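Long-range contacts in CDP-glucose-4,6-dehydratase (Yersinia pseudotuberculosis, PDB 1RKX), which catalyses the conversion of CDP-D-glucose to CDP-4-dehydro-6-deoxy-D-glucose with loss of water, as an NAD-binding member of the short-chain dehydrogenase/reductase superfamily: residues N4-G9 against L245-Y250; K10-T15 against M32-K37. All blocks are in the same frame, centred on the assembly; numbering follows the deposited sequence.

Contact 1: residues N4-G9 against L245-Y250; sequences NSFWQG and LAQKLY
F6 carries its CG anti to the backbone N (chi1 172°), and Q247 does the same across the contact, which sets Q247 CG over the centre of one face of the phenyl ring. Q247 CG sits 3.4 Å from the centroid of the F6 ring, nearly on the ring normal, a CH-pi contact, while its amide group is turned only 17° from the ring plane. The edge of the same ring is turned toward the face of Y250 in a T-shaped stack, planes at 82° and centroids 5.1 Å apart, with F6 CZ nearest CG and CE1 nearest CD2 of the tyrosine. In the Rossmann-type fold this is where the short N-terminal helical turn 4-7 packs against helix 236-251, beside strand 83-86, whose I83 and F85 touch W7. The indole reaches the helix with its benzo edge, W7 CH2 lying 3.6 Å from A246 CB. A water joins the polar ends, accepting from W7 NE1 (2.9 Å) and donating to Q247 OE1. Y250 OH continues to E82 OE1, and the K10 ammonium, held by F6 O, makes cation-pi contacts with both the F6 and the Y250 rings.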
ATOM      1  N   ASN C   4      -7.775  -9.036 -38.522  1.00 68.86           N
ATOM      2  CA  ASN C   4      -6.916  -8.810 -39.680  1.00 61.22           C
ATOM      3  C   ASN C   4      -7.470  -7.687 -40.549  1.00 51.42           C
ATOM      4  O   ASN C   4      -6.720  -6.863 -41.072  1.00 46.95           O
ATOM      5  CB  ASN C   4      -6.806 -10.088 -40.511  1.00 67.01           C
ATOM      6  CG  ASN C   4      -6.333 -11.272 -39.695  1.00 75.08           C
ATOM      7  OD1 ASN C   4      -5.250 -11.243 -39.111  1.00 79.90           O
ATOM      8  ND2 ASN C   4      -7.146 -12.322 -39.648  1.00 80.47           N
ATOM      9  N   SER C   5      -8.791  -7.669 -40.701  1.00 43.53           N
ATOM     10  CA  SER C   5      -9.468  -6.655 -41.497  1.00 40.83           C
ATOM     11  C   SER C   5      -9.079  -5.248 -41.053  1.00 35.27           C
ATOM     12  O   SER C   5      -8.785  -4.387 -41.884  1.00 32.09           O
ATOM     13  CB  SER C   5     -10.987  -6.832 -41.382  1.00 42.39           C
ATOM     14  OG  SER C   5     -11.683  -5.788 -42.038  1.00 48.01           O
ATOM     15  N   PHE C   6      -9.080  -5.028 -39.740  1.00 30.89           N
ATOM     16  CA  PHE C   6      -8.741  -3.733 -39.147  1.00 28.34           C
ATOM     17  C   PHE C   6      -7.393  -3.179 -39.599  1.00 27.25           C
ATOM     18  O   PHE C   6      -7.271  -1.994 -39.898  1.00 26.37           O
ATOM     19  CB  PHE C   6      -8.732  -3.846 -37.617  1.00 28.73           C
ATOM     20  CG  PHE C   6      -8.198  -2.622 -36.916  1.00 28.84           C
ATOM     21  CD1 PHE C   6      -9.015  -1.517 -36.692  1.00 27.91           C
ATOM     22  CD2 PHE C   6      -6.868  -2.567 -36.500  1.00 28.46           C
ATOM     23  CE1 PHE C   6      -8.519  -0.375 -36.063  1.00 29.40           C
ATOM     24  CE2 PHE C   6      -6.362  -1.427 -35.870  1.00 28.48           C
ATOM     25  CZ  PHE C   6      -7.188  -0.331 -35.650  1.00 28.78           C
ATOM     26  N   TRP C   7      -6.382  -4.039 -39.638  1.00 27.21           N
ATOM     27  CA  TRP C   7      -5.038  -3.621 -40.009  1.00 27.10           C
ATOM     28  C   TRP C   7      -4.819  -3.285 -41.474  1.00 26.40           C
ATOM     29  O   TRP C   7      -3.866  -2.584 -41.818  1.00 24.50           O
ATOM     30  CB  TRP C   7      -4.034  -4.678 -39.550  1.00 25.84           C
ATOM     31  CG  TRP C   7      -4.029  -4.782 -38.067  1.00 27.41           C
ATOM     32  CD1 TRP C   7      -4.730  -5.673 -37.297  1.00 26.17           C
ATOM     33  CD2 TRP C   7      -3.403  -3.873 -37.157  1.00 26.94           C
ATOM     34  NE1 TRP C   7      -4.583  -5.365 -35.964  1.00 27.13           N
ATOM     35  CE2 TRP C   7      -3.772  -4.264 -35.850  1.00 27.29           C
ATOM     36  CE3 TRP C   7      -2.567  -2.757 -37.321  1.00 27.33           C
ATOM     37  CZ2 TRP C   7      -3.333  -3.580 -34.709  1.00 26.03           C
ATOM     38  CZ3 TRP C   7      -2.132  -2.074 -36.182  1.00 27.63           C
ATOM     39  CH2 TRP C   7      -2.518  -2.491 -34.896  1.00 26.11           C
ATOM     40  N   GLN C   8      -5.707  -3.768 -42.334  1.00 28.68           N
ATOM     41  CA  GLN C   8      -5.582  -3.506 -43.761  1.00 31.60           C
ATOM     42  C   GLN C   8      -5.514  -2.007 -44.057  1.00 31.86           C
ATOM     43  O   GLN C   8      -6.441  -1.260 -43.752  1.00 28.94           O
ATOM     44  CB  GLN C   8      -6.765  -4.125 -44.513  1.00 34.61           C
ATOM     45  CG  GLN C   8      -6.616  -4.106 -46.025  1.00 41.93           C
ATOM     46  CD  GLN C   8      -5.425  -4.921 -46.504  1.00 45.55           C
ATOM     47  OE1 GLN C   8      -5.290  -6.098 -46.169  1.00 47.71           O
ATOM     48  NE2 GLN C   8      -4.559  -4.297 -47.297  1.00 47.37           N
ATOM     49  N   GLY C   9      -4.401  -1.574 -44.643  1.00 30.56           N
ATOM     50  CA  GLY C   9      -4.244  -0.172 -44.990  1.00 33.67           C
ATOM     51  C   GLY C   9      -3.884   0.804 -43.879  1.00 32.99           C
ATOM     52  O   GLY C   9      -3.724   1.996 -44.148  1.00 35.86           O
ATOM     53  N   LEU C 245      -4.484  -4.439 -28.075  1.00 19.71           N
ATOM     54  CA  LEU C 245      -4.568  -3.160 -27.384  1.00 19.10           C
ATOM     55  C   LEU C 245      -4.599  -2.000 -28.378  1.00 20.39           C
ATOM     56  O   LEU C 245      -5.374  -1.060 -28.214  1.00 17.33           O
ATOM     57  CB  LEU C 245      -3.373  -2.983 -26.440  1.00 18.46           C
ATOM     58  CG  LEU C 245      -3.259  -1.629 -25.731  1.00 20.05           C
ATOM     59  CD1 LEU C 245      -4.478  -1.388 -24.859  1.00 20.42           C
ATOM     60  CD2 LEU C 245      -1.982  -1.603 -24.893  1.00 19.13           C
ATOM     61  N   ALA C 246      -3.749  -2.067 -29.400  1.00 18.52           N
ATOM     62  CA  ALA C 246      -3.690  -1.012 -30.406  1.00 22.18           C
ATOM     63  C   ALA C 246      -5.053  -0.824 -31.061  1.00 23.91           C
ATOM     64  O   ALA C 246      -5.512   0.303 -31.259  1.00 21.70           O
ATOM     65  CB  ALA C 246      -2.653  -1.356 -31.466  1.00 20.14           C
ATOM     66  N   GLN C 247      -5.693  -1.935 -31.401  1.00 27.66           N
ATOM     67  CA  GLN C 247      -6.994  -1.870 -32.046  1.00 29.84           C
ATOM     68  C   GLN C 247      -8.000  -1.177 -31.137  1.00 27.11           C
ATOM     69  O   GLN C 247      -8.757  -0.317 -31.581  1.00 27.30           O
ATOM     70  CB  GLN C 247      -7.488  -3.275 -32.399  1.00 30.83           C
ATOM     71  CG  GLN C 247      -8.528  -3.268 -33.503  1.00 35.98           C
ATOM     72  CD  GLN C 247      -9.111  -4.636 -33.771  1.00 38.04           C
ATOM     73  OE1 GLN C 247      -8.408  -5.649 -33.707  1.00 38.63           O
ATOM     74  NE2 GLN C 247     -10.401  -4.674 -34.092  1.00 37.44           N
ATOM     75  N   LYS C 248      -7.996  -1.540 -29.858  1.00 28.55           N
ATOM     76  CA  LYS C 248      -8.921  -0.940 -28.910  1.00 27.41           C
ATOM     77  C   LYS C 248      -8.642   0.539 -28.680  1.00 26.82           C
ATOM     78  O   LYS C 248      -9.572   1.332 -28.574  1.00 26.02           O
ATOM     79  CB  LYS C 248      -8.901  -1.703 -27.583  1.00 33.16           C
ATOM     80  CG  LYS C 248      -9.650  -3.023 -27.648  1.00 40.38           C
ATOM     81  CD  LYS C 248      -9.834  -3.628 -26.273  1.00 45.33           C
ATOM     82  CE  LYS C 248     -10.793  -4.809 -26.313  1.00 48.44           C
ATOM     83  NZ  LYS C 248     -10.311  -5.899 -27.203  1.00 48.73           N
ATOM     84  N   LEU C 249      -7.367   0.910 -28.599  1.00 22.95           N
ATOM     85  CA  LEU C 249      -7.004   2.313 -28.415  1.00 22.94           C
ATOM     86  C   LEU C 249      -7.508   3.112 -29.616  1.00 22.95           C
ATOM     87  O   LEU C 249      -7.993   4.234 -29.475  1.00 21.19           O
ATOM     88  CB  LEU C 249      -5.482   2.462 -28.315  1.00 21.45           C
ATOM     89  CG  LEU C 249      -4.814   1.986 -27.020  1.00 21.20           C
ATOM     90  CD1 LEU C 249      -3.309   1.865 -27.237  1.00 20.56           C
ATOM     91  CD2 LEU C 249      -5.137   2.948 -25.894  1.00 19.25           C
ATOM     92  N   TYR C 250      -7.386   2.516 -30.796  1.00 22.96           N
ATOM     93  CA  TYR C 250      -7.804   3.166 -32.032  1.00 25.46           C
ATOM     94  C   TYR C 250      -9.317   3.348 -32.103  1.00 25.33           C
ATOM     95  O   TYR C 250      -9.812   4.463 -32.279  1.00 24.48           O
ATOM     96  CB  TYR C 250      -7.337   2.338 -33.234  1.00 24.45           C
ATOM     97  CG  TYR C 250      -7.547   3.009 -34.578  1.00 27.50           C
ATOM     98  CD1 TYR C 250      -6.485   3.603 -35.254  1.00 27.31           C
ATOM     99  CD2 TYR C 250      -8.812   3.056 -35.170  1.00 29.07           C
ATOM    100  CE1 TYR C 250      -6.668   4.225 -36.486  1.00 27.58           C
ATOM    101  CE2 TYR C 250      -9.009   3.682 -36.402  1.00 28.54           C
ATOM    102  CZ  TYR C 250      -7.934   4.262 -37.054  1.00 29.61           C
ATOM    103  OH  TYR C 250      -8.121   4.881 -38.272  1.00 31.56           O
TER
HETATM  104  O   HOH W   1      -5.979  -6.180 -33.515  1.00 39.65           O

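Contact 2: residues K10-T15 against M32-K37; sequences KRVFVT and MGATVK
Strands 11-15 and 35-40 pair in parallel here, forming the first beta-alpha-beta crossover of the Rossmann fold, with helix 20-31 as the connection. R11 pairs with T35, V12 with V36 and F13 with K37. Four backbone hydrogen bonds form the ladder: K10 O and V12 O accept from T35 N and K37 N, while T35 O and K37 O accept from V12 N and V14 N, the bond from K37 N to V12 O measuring 2.9 Å. Three CA-H...O contacts supplement the ladder, the V36 CA to V12 O distance being 3.3 Å.

On the face bearing R11 and F13, K37 runs fully extended beside the phenylalanine, pointing the same way; its CD lies at the ring edge, 3.9 Å from F13 CE1. With CG anti to the backbone N (chi1 180°), K37 CG is set beside F13 CD1 and CE1, and the ammonium goes on to S75 O and to a salt bridge with E78. T35 CG2 lies 4.0 Å from R11 NH1, while R11 NE is hydrogen-bonded to F79 O and the guanidinium makes a cation-pi contact with the F79 ring. V12 and V36 are on the opposite face; V36 CG1 is 4.0 Å from V14 CG2, and V12 CG2 packs on A34 CB, just before the second strand. There G33, at positive phi, is the C-prime residue of the Schellman motif that ends helix 20-31.

The pairing borders the cofactor site: the side chain of V14 is about 4 Å from that of M87, an NAD-binding residue, and about 8 Å from the bound NAD. L29 of helix 20-31 packs on V12, V14 and V36, while F79 of helix 69-79 touches F13 and K37 on the other face; within the sheet, strand 11-15 lies between strands 35-40 and 83-86.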
ATOM      1  N   LYS C  10      -3.769   0.333 -42.640  1.00 32.27           N
ATOM      2  CA  LYS C  10      -3.415   1.226 -41.535  1.00 27.66           C
ATOM      3  C   LYS C  10      -1.956   1.645 -41.641  1.00 24.22           C
ATOM      4  O   LYS C  10      -1.090   0.830 -41.961  1.00 25.45           O
ATOM      5  CB  LYS C  10      -3.640   0.538 -40.183  1.00 26.10           C
ATOM      6  CG  LYS C  10      -5.098   0.313 -39.807  1.00 25.56           C
ATOM      7  CD  LYS C  10      -5.822   1.628 -39.575  1.00 26.09           C
ATOM      8  CE  LYS C  10      -7.240   1.410 -39.073  1.00 25.44           C
ATOM      9  NZ  LYS C  10      -8.070   0.628 -40.046  1.00 26.94           N
ATOM     10  N   ARG C  11      -1.685   2.919 -41.380  1.00 25.26           N
ATOM     11  CA  ARG C  11      -0.321   3.422 -41.437  1.00 22.89           C
ATOM     12  C   ARG C  11       0.277   3.239 -40.043  1.00 23.48           C
ATOM     13  O   ARG C  11      -0.092   3.938 -39.102  1.00 24.85           O
ATOM     14  CB  ARG C  11      -0.313   4.900 -41.844  1.00 29.05           C
ATOM     15  CG  ARG C  11      -0.975   5.165 -43.192  1.00 31.31           C
ATOM     16  CD  ARG C  11      -0.913   6.635 -43.572  1.00 34.43           C
ATOM     17  NE  ARG C  11       0.427   7.053 -43.975  1.00 37.48           N
ATOM     18  CZ  ARG C  11       1.030   6.672 -45.098  1.00 39.20           C
ATOM     19  NH1 ARG C  11       0.415   5.855 -45.944  1.00 39.37           N
ATOM     20  NH2 ARG C  11       2.251   7.112 -45.382  1.00 39.14           N
ATOM     21  N   VAL C  12       1.200   2.289 -39.927  1.00 21.77           N
ATOM     22  CA  VAL C  12       1.825   1.968 -38.646  1.00 21.16           C
ATOM     23  C   VAL C  12       3.321   2.272 -38.632  1.00 21.25           C
ATOM     24  O   VAL C  12       4.070   1.835 -39.512  1.00 20.40           O
ATOM     25  CB  VAL C  12       1.603   0.470 -38.306  1.00 21.26           C
ATOM     26  CG1 VAL C  12       2.060   0.174 -36.879  1.00 17.73           C
ATOM     27  CG2 VAL C  12       0.135   0.114 -38.482  1.00 19.80           C
ATOM     28  N   PHE C  13       3.743   3.019 -37.616  1.00 20.59           N
ATOM     29  CA  PHE C  13       5.138   3.409 -37.448  1.00 20.69           C
ATOM     30  C   PHE C  13       5.704   2.567 -36.307  1.00 20.42           C
ATOM     31  O   PHE C  13       5.151   2.556 -35.211  1.00 21.21           O
ATOM     32  CB  PHE C  13       5.213   4.897 -37.091  1.00 21.38           C
ATOM     33  CG  PHE C  13       6.611   5.460 -37.095  1.00 22.06           C
ATOM     34  CD1 PHE C  13       7.209   5.864 -38.284  1.00 21.29           C
ATOM     35  CD2 PHE C  13       7.317   5.613 -35.905  1.00 21.84           C
ATOM     36  CE1 PHE C  13       8.496   6.419 -38.290  1.00 21.85           C
ATOM     37  CE2 PHE C  13       8.603   6.165 -35.895  1.00 20.94           C
ATOM     38  CZ  PHE C  13       9.193   6.568 -37.090  1.00 21.28           C
ATOM     39  N   VAL C  14       6.805   1.870 -36.564  1.00 20.22           N
ATOM     40  CA  VAL C  14       7.410   1.012 -35.556  1.00 19.45           C
ATOM     41  C   VAL C  14       8.883   1.320 -35.284  1.00 19.59           C
ATOM     42  O   VAL C  14       9.721   1.142 -36.165  1.00 18.17           O
ATOM     43  CB  VAL C  14       7.326  -0.478 -35.980  1.00 19.80           C
ATOM     44  CG1 VAL C  14       7.962  -1.364 -34.906  1.00 19.95           C
ATOM     45  CG2 VAL C  14       5.876  -0.877 -36.233  1.00 19.82           C
ATOM     46  N   THR C  15       9.208   1.781 -34.078  1.00 18.16           N
ATOM     47  CA  THR C  15      10.613   2.021 -33.769  1.00 18.55           C
ATOM     48  C   THR C  15      11.136   0.672 -33.304  1.00 19.18           C
ATOM     49  O   THR C  15      10.394  -0.102 -32.688  1.00 20.00           O
ATOM     50  CB  THR C  15      10.826   3.067 -32.637  1.00 19.41           C
ATOM     51  OG1 THR C  15      10.296   2.567 -31.398  1.00 19.09           O
ATOM     52  CG2 THR C  15      10.156   4.384 -32.993  1.00 16.78           C
ATOM     53  N   MET C  32      -0.856  -8.680 -42.396  1.00 27.07           N
ATOM     54  CA  MET C  32      -2.242  -8.258 -42.244  1.00 26.90           C
ATOM     55  C   MET C  32      -2.603  -7.078 -43.144  1.00 26.34           C
ATOM     56  O   MET C  32      -3.683  -6.505 -43.023  1.00 25.49           O
ATOM     57  CB  MET C  32      -2.545  -7.931 -40.778  1.00 25.62           C
ATOM     58  CG  MET C  32      -2.436  -9.147 -39.863  1.00 28.93           C
ATOM     59  SD  MET C  32      -3.133  -8.895 -38.221  1.00 30.13           S
ATOM     60  CE  MET C  32      -1.945  -7.712 -37.533  1.00 31.31           C
ATOM     61  N   GLY C  33      -1.691  -6.723 -44.045  1.00 24.80           N
ATOM     62  CA  GLY C  33      -1.945  -5.641 -44.984  1.00 26.68           C
ATOM     63  C   GLY C  33      -1.712  -4.214 -44.529  1.00 26.46           C
ATOM     64  O   GLY C  33      -2.154  -3.274 -45.189  1.00 27.05           O
ATOM     65  N   ALA C  34      -1.023  -4.027 -43.410  1.00 25.45           N
ATOM     66  CA  ALA C  34      -0.772  -2.675 -42.932  1.00 25.43           C
ATOM     67  C   ALA C  34       0.353  -2.023 -43.729  1.00 23.79           C
ATOM     68  O   ALA C  34       1.175  -2.707 -44.336  1.00 24.82           O
ATOM     69  CB  ALA C  34      -0.413  -2.699 -41.443  1.00 24.51           C
ATOM     70  N   THR C  35       0.365  -0.696 -43.732  1.00 24.20           N
ATOM     71  CA  THR C  35       1.408   0.071 -44.404  1.00 26.21           C
ATOM     72  C   THR C  35       2.361   0.415 -43.266  1.00 24.49           C
ATOM     73  O   THR C  35       2.072   1.280 -42.443  1.00 24.32           O
ATOM     74  CB  THR C  35       0.839   1.356 -45.024  1.00 26.55           C
ATOM     75  OG1 THR C  35      -0.122   1.004 -46.027  1.00 27.78           O
ATOM     76  CG2 THR C  35       1.948   2.186 -45.653  1.00 27.53           C
ATOM     77  N   VAL C  36       3.492  -0.273 -43.221  1.00 22.85           N
ATOM     78  CA  VAL C  36       4.439  -0.090 -42.131  1.00 23.29           C
ATOM     79  C   VAL C  36       5.738   0.637 -42.440  1.00 23.28           C
ATOM     80  O   VAL C  36       6.341   0.444 -43.501  1.00 23.37           O
ATOM     81  CB  VAL C  36       4.817  -1.457 -41.525  1.00 24.35           C
ATOM     82  CG1 VAL C  36       5.514  -1.258 -40.183  1.00 23.41           C
ATOM     83  CG2 VAL C  36       3.570  -2.327 -41.374  1.00 23.27           C
ATOM     84  N   LYS C  37       6.163   1.467 -41.490  1.00 23.45           N
ATOM     85  CA  LYS C  37       7.427   2.192 -41.593  1.00 22.16           C
ATOM     86  C   LYS C  37       8.184   1.933 -40.296  1.00 20.86           C
ATOM     87  O   LYS C  37       7.611   2.019 -39.212  1.00 22.53           O
ATOM     88  CB  LYS C  37       7.213   3.701 -41.760  1.00 21.38           C
ATOM     89  CG  LYS C  37       8.538   4.469 -41.867  1.00 21.77           C
ATOM     90  CD  LYS C  37       8.342   5.958 -42.149  1.00 24.06           C
ATOM     91  CE  LYS C  37       9.688   6.665 -42.314  1.00 24.44           C
ATOM     92  NZ  LYS C  37       9.547   8.136 -42.527  1.00 24.81           N
TER

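Overall arrangement
The two contacts lie with their centres about 11 Å apart on the same side of the chain's centre. Residues 4-9 run directly into 10-15, and residues 32-37 follow one helix later, so all of contact 2 falls in sequence between the halves of contact 1, whose second segment comes more than 200 residues on. Contact 2 is within the seven-stranded parallel sheet; contact 1 lies on a face of that sheet, where helix 236-251 reaches strands 83-86, 126-130 and 187-192. They meet directly: G9 N is probably hydrogen-bonded to G33 O, and W7 packs on M32. The N-terminal turn thus links the first crossover of the NAD-binding fold to a helix from much later in the chain.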